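Local coordinates for activator of Hsp90 ATPase homologue 1/2-like C-terminal domain-containing protein (Enterococcus faecalis, PDB 2NN5), which is of unknown function but binds magnesium in the crystal and belongs to the AHA1 family of the helix-grip (SRPBCC) superfamily, at residues Ser47-Leu55 and Phe112-Thr122; Leu61-Glu69 and Gly77-Asp85. One frame throughout, in Å; residues are numbered along the deposited sequence.

Interaction 1 of 2, residues Ser47-Leu55 and Phe112-Thr122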
# COMPACT_ATOMS: atom_id res chain seq x y z
N SER A 47 16.78 -5.42 -1.94
CA SER A 47 16.68 -6.37 -0.85
C SER A 47 15.58 -5.99 0.11
O SER A 47 15.17 -4.82 0.18
CB SER A 47 17.98 -6.37 -0.08
OG SER A 47 18.14 -5.13 0.59
N PRO A 48 15.09 -6.97 0.86
CA PRO A 48 14.08 -6.64 1.88
C PRO A 48 14.58 -5.59 2.87
O PRO A 48 13.82 -4.77 3.35
CB PRO A 48 13.84 -7.98 2.59
CG PRO A 48 14.16 -9.00 1.52
CD PRO A 48 15.32 -8.43 0.75
N GLN A 49 15.87 -5.61 3.19
CA GLN A 49 16.41 -4.65 4.13
C GLN A 49 16.31 -3.24 3.56
O GLN A 49 16.00 -2.27 4.31
CB GLN A 49 17.86 -5.01 4.43
CG GLN A 49 17.95 -6.37 5.21
CD GLN A 49 17.89 -7.67 4.37
OE1 GLN A 49 17.80 -7.66 3.18
NE2 GLN A 49 18.01 -8.80 5.06
N THR A 50 16.54 -3.08 2.26
CA THR A 50 16.39 -1.74 1.64
C THR A 50 14.91 -1.32 1.68
O THR A 50 14.61 -0.19 2.01
CB THR A 50 16.91 -1.81 0.22
OG1 THR A 50 18.35 -1.95 0.25
CG2 THR A 50 16.57 -0.56 -0.53
N ILE A 51 14.02 -2.22 1.26
CA ILE A 51 12.62 -1.83 1.15
C ILE A 51 12.07 -1.52 2.54
O ILE A 51 11.25 -0.62 2.70
CB ILE A 51 11.85 -2.95 0.47
CG1 ILE A 51 12.32 -3.05 -0.99
CG2 ILE A 51 10.34 -2.67 0.59
CD1 ILE A 51 12.00 -4.37 -1.61
N TRP A 52 12.53 -2.24 3.58
CA TRP A 52 12.05 -1.98 4.95
C TRP A 52 12.27 -0.52 5.36
O TRP A 52 11.46 0.05 6.12
CB TRP A 52 12.79 -2.90 5.91
CG TRP A 52 12.40 -2.73 7.32
CD1 TRP A 52 13.17 -2.17 8.32
CD2 TRP A 52 11.19 -3.19 7.94
NE1 TRP A 52 12.50 -2.25 9.51
CE2 TRP A 52 11.28 -2.87 9.31
CE3 TRP A 52 10.02 -3.82 7.46
CZ2 TRP A 52 10.22 -3.15 10.22
CZ3 TRP A 52 8.99 -4.11 8.37
CH2 TRP A 52 9.11 -3.80 9.72
N ARG A 53 13.34 0.11 4.87
CA ARG A 53 13.61 1.50 5.26
C ARG A 53 12.51 2.40 4.74
O ARG A 53 12.25 3.42 5.36
CB ARG A 53 14.97 1.98 4.76
CG ARG A 53 16.12 1.06 5.31
CD ARG A 53 17.53 1.56 4.93
NE ARG A 53 17.68 2.92 5.42
CZ ARG A 53 18.65 3.76 5.02
NH1 ARG A 53 18.66 5.00 5.51
NH2 ARG A 53 19.57 3.35 4.14
N TYR A 54 11.88 2.05 3.60
CA TYR A 54 10.82 2.89 3.06
C TYR A 54 9.52 2.78 3.86
O TYR A 54 8.61 3.58 3.62
CB TYR A 54 10.58 2.54 1.58
CG TYR A 54 11.72 3.04 0.72
CD1 TYR A 54 12.89 2.28 0.60
CD2 TYR A 54 11.62 4.26 0.03
CE1 TYR A 54 13.98 2.75 -0.13
CE2 TYR A 54 12.68 4.71 -0.75
CZ TYR A 54 13.85 3.95 -0.82
OH TYR A 54 14.92 4.42 -1.57
N LEU A 55 9.45 1.81 4.78
CA LEU A 55 8.28 1.71 5.65
C LEU A 55 8.55 2.30 7.04
O LEU A 55 7.63 2.35 7.85
CB LEU A 55 7.88 0.24 5.87
CG LEU A 55 7.51 -0.51 4.59
CD1 LEU A 55 7.33 -2.01 4.82
CD2 LEU A 55 6.24 0.06 4.04
N PHE A 112 2.09 -5.36 5.32
CA PHE A 112 3.21 -5.46 4.38
C PHE A 112 4.02 -6.69 4.77
O PHE A 112 4.47 -6.81 5.90
CB PHE A 112 4.10 -4.22 4.47
CG PHE A 112 3.37 -2.93 4.22
CD1 PHE A 112 3.34 -2.34 2.93
CD2 PHE A 112 2.70 -2.26 5.27
CE1 PHE A 112 2.66 -1.12 2.72
CE2 PHE A 112 1.97 -1.05 5.03
CZ PHE A 112 1.97 -0.50 3.75
N ASP A 113 4.24 -7.58 3.81
CA ASP A 113 5.02 -8.80 4.01
C ASP A 113 6.16 -8.81 2.99
O ASP A 113 5.92 -8.81 1.77
CB ASP A 113 4.08 -9.98 3.75
CG ASP A 113 4.62 -11.28 4.21
OD1 ASP A 113 5.76 -11.32 4.72
OD2 ASP A 113 3.83 -12.27 4.12
N LEU A 114 7.38 -8.74 3.49
CA LEU A 114 8.54 -8.63 2.61
C LEU A 114 9.08 -10.04 2.37
O LEU A 114 9.67 -10.61 3.25
CB LEU A 114 9.60 -7.71 3.27
CG LEU A 114 9.28 -6.20 3.31
CD1 LEU A 114 8.13 -5.80 4.27
CD2 LEU A 114 10.54 -5.37 3.66
N LYS A 115 8.84 -10.56 1.18
CA LYS A 115 9.27 -11.92 0.85
C LYS A 115 10.52 -11.85 -0.05
O LYS A 115 10.48 -11.33 -1.15
CB LYS A 115 8.11 -12.67 0.16
CG LYS A 115 6.89 -12.93 1.08
CD LYS A 115 5.82 -13.75 0.33
CE LYS A 115 4.52 -13.90 1.15
NZ LYS A 115 3.39 -14.59 0.42
N GLU A 116 11.65 -12.39 0.42
CA GLU A 116 12.88 -12.37 -0.39
C GLU A 116 12.72 -13.30 -1.58
O GLU A 116 12.30 -14.49 -1.40
CB GLU A 116 14.09 -12.78 0.48
CG GLU A 116 15.41 -12.64 -0.27
CD GLU A 116 16.61 -12.59 0.65
OE1 GLU A 116 16.51 -12.01 1.78
OE2 GLU A 116 17.69 -13.08 0.20
N GLN A 117 13.03 -12.81 -2.79
CA GLN A 117 12.98 -13.67 -3.98
C GLN A 117 14.41 -14.05 -4.32
O GLN A 117 14.65 -15.16 -4.79
CB GLN A 117 12.34 -12.98 -5.16
CG GLN A 117 10.96 -12.45 -4.82
CD GLN A 117 9.91 -13.55 -4.57
OE1 GLN A 117 9.38 -14.17 -5.52
NE2 GLN A 117 9.57 -13.76 -3.30
N ALA A 118 15.33 -13.11 -4.12
CA ALA A 118 16.79 -13.24 -4.40
C ALA A 118 17.49 -12.16 -3.56
O ALA A 118 16.82 -11.35 -2.92
CB ALA A 118 17.06 -13.05 -5.87
N PRO A 119 18.85 -12.18 -3.47
CA PRO A 119 19.49 -11.25 -2.49
C PRO A 119 19.10 -9.76 -2.70
O PRO A 119 19.08 -8.93 -1.74
CB PRO A 119 21.00 -11.49 -2.72
CG PRO A 119 21.03 -13.00 -3.18
CD PRO A 119 19.85 -13.06 -4.13
N HIS A 120 18.82 -9.43 -3.95
CA HIS A 120 18.46 -8.05 -4.32
C HIS A 120 17.11 -7.99 -5.02
O HIS A 120 16.87 -7.08 -5.81
CB HIS A 120 19.59 -7.45 -5.17
CG HIS A 120 20.86 -7.33 -4.40
ND1 HIS A 120 21.01 -6.44 -3.35
CD2 HIS A 120 22.02 -8.02 -4.47
CE1 HIS A 120 22.22 -6.58 -2.83
NE2 HIS A 120 22.85 -7.53 -3.49
N GLN A 121 16.23 -8.95 -4.70
CA GLN A 121 14.89 -8.92 -5.26
C GLN A 121 13.89 -9.29 -4.22
O GLN A 121 14.04 -10.31 -3.56
CB GLN A 121 14.76 -9.86 -6.44
CG GLN A 121 15.73 -9.53 -7.53
CD GLN A 121 15.63 -10.45 -8.73
OE1 GLN A 121 14.58 -10.52 -9.38
NE2 GLN A 121 16.74 -11.14 -9.05
N THR A 122 12.85 -8.48 -4.06
CA THR A 122 11.87 -8.72 -3.03
C THR A 122 10.49 -8.75 -3.66
O THR A 122 10.23 -8.01 -4.60
CB THR A 122 11.89 -7.59 -2.02
OG1 THR A 122 13.17 -7.57 -1.38
CG2 THR A 122 10.77 -7.72 -0.95
O HOH W 1 18.47 -9.99 1.95

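Interaction 2 of 2, residues Leu61-Glu69 and Gly77-Asp85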
# COMPACT_ATOMS: atom_id res chain seq x y z
N LEU A 61 9.52 7.22 3.55
CA LEU A 61 8.07 7.01 3.53
C LEU A 61 7.43 8.15 2.74
O LEU A 61 6.56 7.90 1.88
CB LEU A 61 7.61 6.96 4.99
CG LEU A 61 6.20 6.60 5.29
CD1 LEU A 61 5.71 5.37 4.55
CD2 LEU A 61 5.98 6.51 6.78
N LYS A 62 7.88 9.38 2.95
CA LYS A 62 7.27 10.50 2.23
C LYS A 62 7.54 10.50 0.73
O LYS A 62 6.88 11.20 -0.00
CB LYS A 62 7.67 11.84 2.85
CG LYS A 62 7.01 12.05 4.22
CD LYS A 62 7.30 13.49 4.67
CE LYS A 62 6.58 13.84 5.96
NZ LYS A 62 5.08 13.57 5.84
N GLN A 63 8.55 9.75 0.26
CA GLN A 63 8.79 9.68 -1.19
C GLN A 63 7.66 8.99 -1.94
O GLN A 63 7.50 9.18 -3.16
CB GLN A 63 10.11 8.95 -1.52
CG GLN A 63 11.34 9.71 -1.01
CD GLN A 63 12.63 8.93 -1.23
OE1 GLN A 63 13.40 8.71 -0.33
NE2 GLN A 63 12.84 8.53 -2.45
N TRP A 64 6.92 8.13 -1.25
CA TRP A 64 5.86 7.39 -1.92
C TRP A 64 4.49 7.66 -1.32
O TRP A 64 3.48 7.44 -2.00
CB TRP A 64 6.19 5.90 -2.00
CG TRP A 64 6.28 5.20 -0.68
CD1 TRP A 64 7.36 5.17 0.17
CD2 TRP A 64 5.27 4.36 -0.08
NE1 TRP A 64 7.05 4.40 1.31
CE2 TRP A 64 5.78 3.89 1.16
CE3 TRP A 64 4.00 3.96 -0.48
CZ2 TRP A 64 5.04 3.09 2.01
CZ3 TRP A 64 3.27 3.13 0.38
CH2 TRP A 64 3.78 2.74 1.62
N PHE A 65 4.43 8.10 -0.04
CA PHE A 65 3.13 8.41 0.57
C PHE A 65 3.36 9.67 1.43
O PHE A 65 3.59 9.58 2.63
CB PHE A 65 2.60 7.19 1.36
CG PHE A 65 1.12 7.23 1.63
CD1 PHE A 65 0.41 8.46 1.70
CD2 PHE A 65 0.42 6.06 1.76
CE1 PHE A 65 -0.97 8.47 1.97
CE2 PHE A 65 -0.95 6.06 2.04
CZ PHE A 65 -1.65 7.26 2.13
N PRO A 66 3.27 10.85 0.79
CA PRO A 66 3.70 12.10 1.38
C PRO A 66 3.03 12.49 2.70
O PRO A 66 3.61 13.25 3.50
CB PRO A 66 3.41 13.16 0.28
CG PRO A 66 3.37 12.44 -0.92
CD PRO A 66 2.89 11.03 -0.64
N GLU A 67 1.82 12.00 2.90
CA GLU A 67 1.03 12.35 4.10
C GLU A 67 1.46 11.56 5.32
O GLU A 67 1.06 11.87 6.46
CB GLU A 67 -0.44 12.06 3.84
CG GLU A 67 -1.06 13.04 2.82
CD GLU A 67 -0.81 12.70 1.38
OE1 GLU A 67 -0.28 11.60 1.06
OE2 GLU A 67 -1.18 13.56 0.55
N LEU A 68 2.26 10.50 5.12
CA LEU A 68 2.67 9.66 6.26
C LEU A 68 3.99 10.07 6.89
O LEU A 68 4.87 10.61 6.22
CB LEU A 68 2.79 8.19 5.83
CG LEU A 68 1.49 7.54 5.34
CD1 LEU A 68 1.81 6.09 4.91
CD2 LEU A 68 0.48 7.48 6.45
N GLU A 69 4.09 9.87 8.20
CA GLU A 69 5.39 10.00 8.88
C GLU A 69 5.51 8.92 9.93
O GLU A 69 4.52 8.31 10.34
CB GLU A 69 5.60 11.40 9.48
CG GLU A 69 4.70 11.66 10.66
CD GLU A 69 4.89 13.06 11.29
OE1 GLU A 69 5.24 14.00 10.55
OE2 GLU A 69 4.67 13.21 12.51
N GLY A 77 4.84 0.59 18.00
CA GLY A 77 5.11 1.73 17.11
C GLY A 77 3.81 2.18 16.45
O GLY A 77 2.71 1.60 16.67
N PHE A 78 3.98 3.16 15.59
CA PHE A 78 2.84 3.76 14.91
C PHE A 78 3.34 4.67 13.78
O PHE A 78 4.45 5.21 13.86
CB PHE A 78 1.91 4.55 15.86
CG PHE A 78 2.55 5.73 16.55
CD1 PHE A 78 2.26 7.01 16.14
CD2 PHE A 78 3.30 5.53 17.68
CE1 PHE A 78 2.74 8.10 16.84
CE2 PHE A 78 3.83 6.62 18.38
CZ PHE A 78 3.56 7.90 17.92
N TRP A 79 2.49 4.83 12.77
CA TRP A 79 2.63 5.89 11.77
C TRP A 79 1.72 7.03 12.16
O TRP A 79 0.79 6.86 12.98
CB TRP A 79 2.20 5.40 10.42
CG TRP A 79 3.24 4.51 9.73
CD1 TRP A 79 4.57 4.28 10.07
CD2 TRP A 79 3.01 3.78 8.49
NE1 TRP A 79 5.17 3.41 9.10
CE2 TRP A 79 4.22 3.10 8.16
CE3 TRP A 79 1.87 3.62 7.65
CZ2 TRP A 79 4.33 2.33 6.99
CZ3 TRP A 79 1.99 2.81 6.47
CH2 TRP A 79 3.21 2.20 6.19
N ARG A 80 1.94 8.19 11.56
CA ARG A 80 0.96 9.28 11.68
C ARG A 80 0.54 9.68 10.28
O ARG A 80 1.39 9.66 9.35
CB ARG A 80 1.57 10.51 12.32
CG ARG A 80 2.10 10.33 13.72
CD ARG A 80 2.30 11.70 14.32
NE ARG A 80 2.93 11.65 15.64
CZ ARG A 80 4.24 11.64 15.83
NH1 ARG A 80 4.71 11.62 17.07
NH2 ARG A 80 5.08 11.70 14.78
N PHE A 81 -0.73 10.05 10.13
CA PHE A 81 -1.24 10.57 8.86
C PHE A 81 -1.52 12.05 9.06
O PHE A 81 -2.25 12.40 9.99
CB PHE A 81 -2.50 9.81 8.45
CG PHE A 81 -3.14 10.31 7.20
CD1 PHE A 81 -2.84 9.72 5.98
CD2 PHE A 81 -4.06 11.35 7.26
CE1 PHE A 81 -3.42 10.16 4.82
CE2 PHE A 81 -4.66 11.79 6.11
CZ PHE A 81 -4.32 11.20 4.87
N ILE A 82 -0.92 12.90 8.23
CA ILE A 82 -1.01 14.33 8.45
C ILE A 82 -1.51 15.02 7.18
O ILE A 82 -0.91 14.87 6.08
CB ILE A 82 0.39 14.91 8.78
CG1 ILE A 82 1.04 14.16 9.94
CG2 ILE A 82 0.30 16.44 8.92
CD1 ILE A 82 0.35 14.27 11.22
N LEU A 83 -2.55 15.84 7.36
CA LEU A 83 -3.05 16.75 6.31
C LEU A 83 -3.21 18.09 6.99
O LEU A 83 -3.08 18.18 8.20
CB LEU A 83 -4.39 16.25 5.75
CG LEU A 83 -4.26 15.11 4.73
CD1 LEU A 83 -5.64 14.58 4.38
CD2 LEU A 83 -3.52 15.63 3.50
N PRO A 84 -3.43 19.15 6.21
CA PRO A 84 -3.60 20.44 6.90
C PRO A 84 -4.78 20.41 7.90
O PRO A 84 -4.69 20.98 8.99
CB PRO A 84 -3.80 21.43 5.75
CG PRO A 84 -3.12 20.75 4.57
CD PRO A 84 -3.45 19.29 4.74
N ASP A 85 -5.86 19.72 7.57
CA ASP A 85 -7.07 19.78 8.41
C ASP A 85 -7.30 18.55 9.26
O ASP A 85 -8.40 18.38 9.83
CB ASP A 85 -8.29 20.01 7.53
CG ASP A 85 -8.35 21.41 6.98
OD1 ASP A 85 -8.18 22.37 7.78
OD2 ASP A 85 -8.58 21.54 5.76

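Interaction 1 of 2, residues Ser47-Leu55 and Phe112-Thr122
Leu-114, in the conformer described here, one of two modelled, lays its two methyls under helix 48-55, CD2 against the first turn and CD1 against Leu-55 CD1 at the far end. The helix lies along strand 112-116 of the antiparallel sheet of a helix-grip (SRPBCC-type) fold, running against it at 164°, and the axes of the two segments approach to 9.1 Å. In that conformer Leu-114 CD2 sits 3.3 Å from Pro-48 O and also meets Ile-51 CG2, the CB of Trp-52 and the edge of the Trp-52 indole.

Further along, Leu-55 CD2 rides over one face of the Phe-112 ring in a CH-pi contact, 4.0 Å from the centroid and 13° off the normal, while its CD1 touches Phe-112 CB. At the start of the helix Ile-51 and Thr-122 meet tip to tip; with chi1 at -67°, CG1 of Ile-51 lies beside the backbone N and directs CD1 at Thr-122 CB, though the modelled separation is doubtfully short. Thr-122 OG1 lies against the Pro-48 ring but hydrogen-bonds to Ala-46 O.

Ser-47 is the N-cap, its OG accepting from Thr-50 N, and its CB rests on Pro-119 O in the turn between the two strands. The side chain of Glu-116 comes within about 4 Å of a bound magnesium ion. One water donates to Gln-49 OE1 and, at 2.8 Å, to Glu-116 OE1.

Interaction 2 of 2, residues Leu61-Glu69 and Gly77-Asp85
A beta hairpin formed by strands 68-72 and 78-83 holds this contact, and the end of helix 58-64 packs on strand 78-83 through Leu-61 and Trp-79. Leu-68 and Phe-81 form a non-hydrogen-bonded antiparallel pair, followed by the hydrogen-bonded pair Glu-69 and Arg-80. Within the latter, Glu-69 N donates to Arg-80 O, in the carbonyl plane, and Arg-80 N returns a bond to Glu-69 O. One step outward Ile-82 N reaches Glu-67 O at 2.8 Å, extending the ladder into the type I turn from Phe-65 to Leu-68.

On one face of the sheet Glu-69 and Arg-80 add a salt bridge. Arg-80 NH2 approaches OE2 of Glu-69 to 2.8 Å on the anti side but tilted out of both planes; the bond is bent, 132° at the hydrogen, and the carboxylate and guanidinium planes stand 78° apart. Glu-69 adopts chi1 69°, which folds CG against Arg-80 CB.

This hairpin supplies one edge of the sheet in the helix-grip fold, and the Leu-68 and Phe-81 face carries the apolar contacts. Leu-68 splits its methyls: CD1 lies 3.6 Å from Trp-79 CZ3, while CD2 meets the edge of the Phe-81 ring. Phe-65 CE1 comes to that edge as well, the two side chains crossing at about a right angle. Leu-61, from helix 58-64, places CD2 over the five-membered ring of Trp-79, 4.1 Å from its centroid, and the indole NE1 is hydrogen-bonded to Leu-55 O. Glu-67 uses its aliphatic part, CB beside Phe-81 CE1 and CG 3.6 Å from Leu-83 CD2. Lys-62 NZ bridges two carbonyls of the turn, donating to Pro-66 O and, from above the carbonyl plane, to Leu-68 O.

How the interactions relate
After helix 16-23 and strands 28-32 and 35-44, helix 48-56 leads into helix 58-64, the hairpin 68-72/78-83 and the strands up to 121-130. Interaction 2 closes a short loop of seven residues between its segments; interaction 1 closes a loop of 56 and encloses the whole of interaction 2. The nested pair ties both helices to one antiparallel sheet, interaction 1 at strands 108-116 and 121-130, interaction 2 at the edge hairpin. Their centres lie about 21 Å apart, yet they touch: the indoles of Trp-64 and Trp-79 both reach the end of helix 48-56, Trp-64 NE1 meeting Tyr-54 O, while Phe-112 packs on Trp-79.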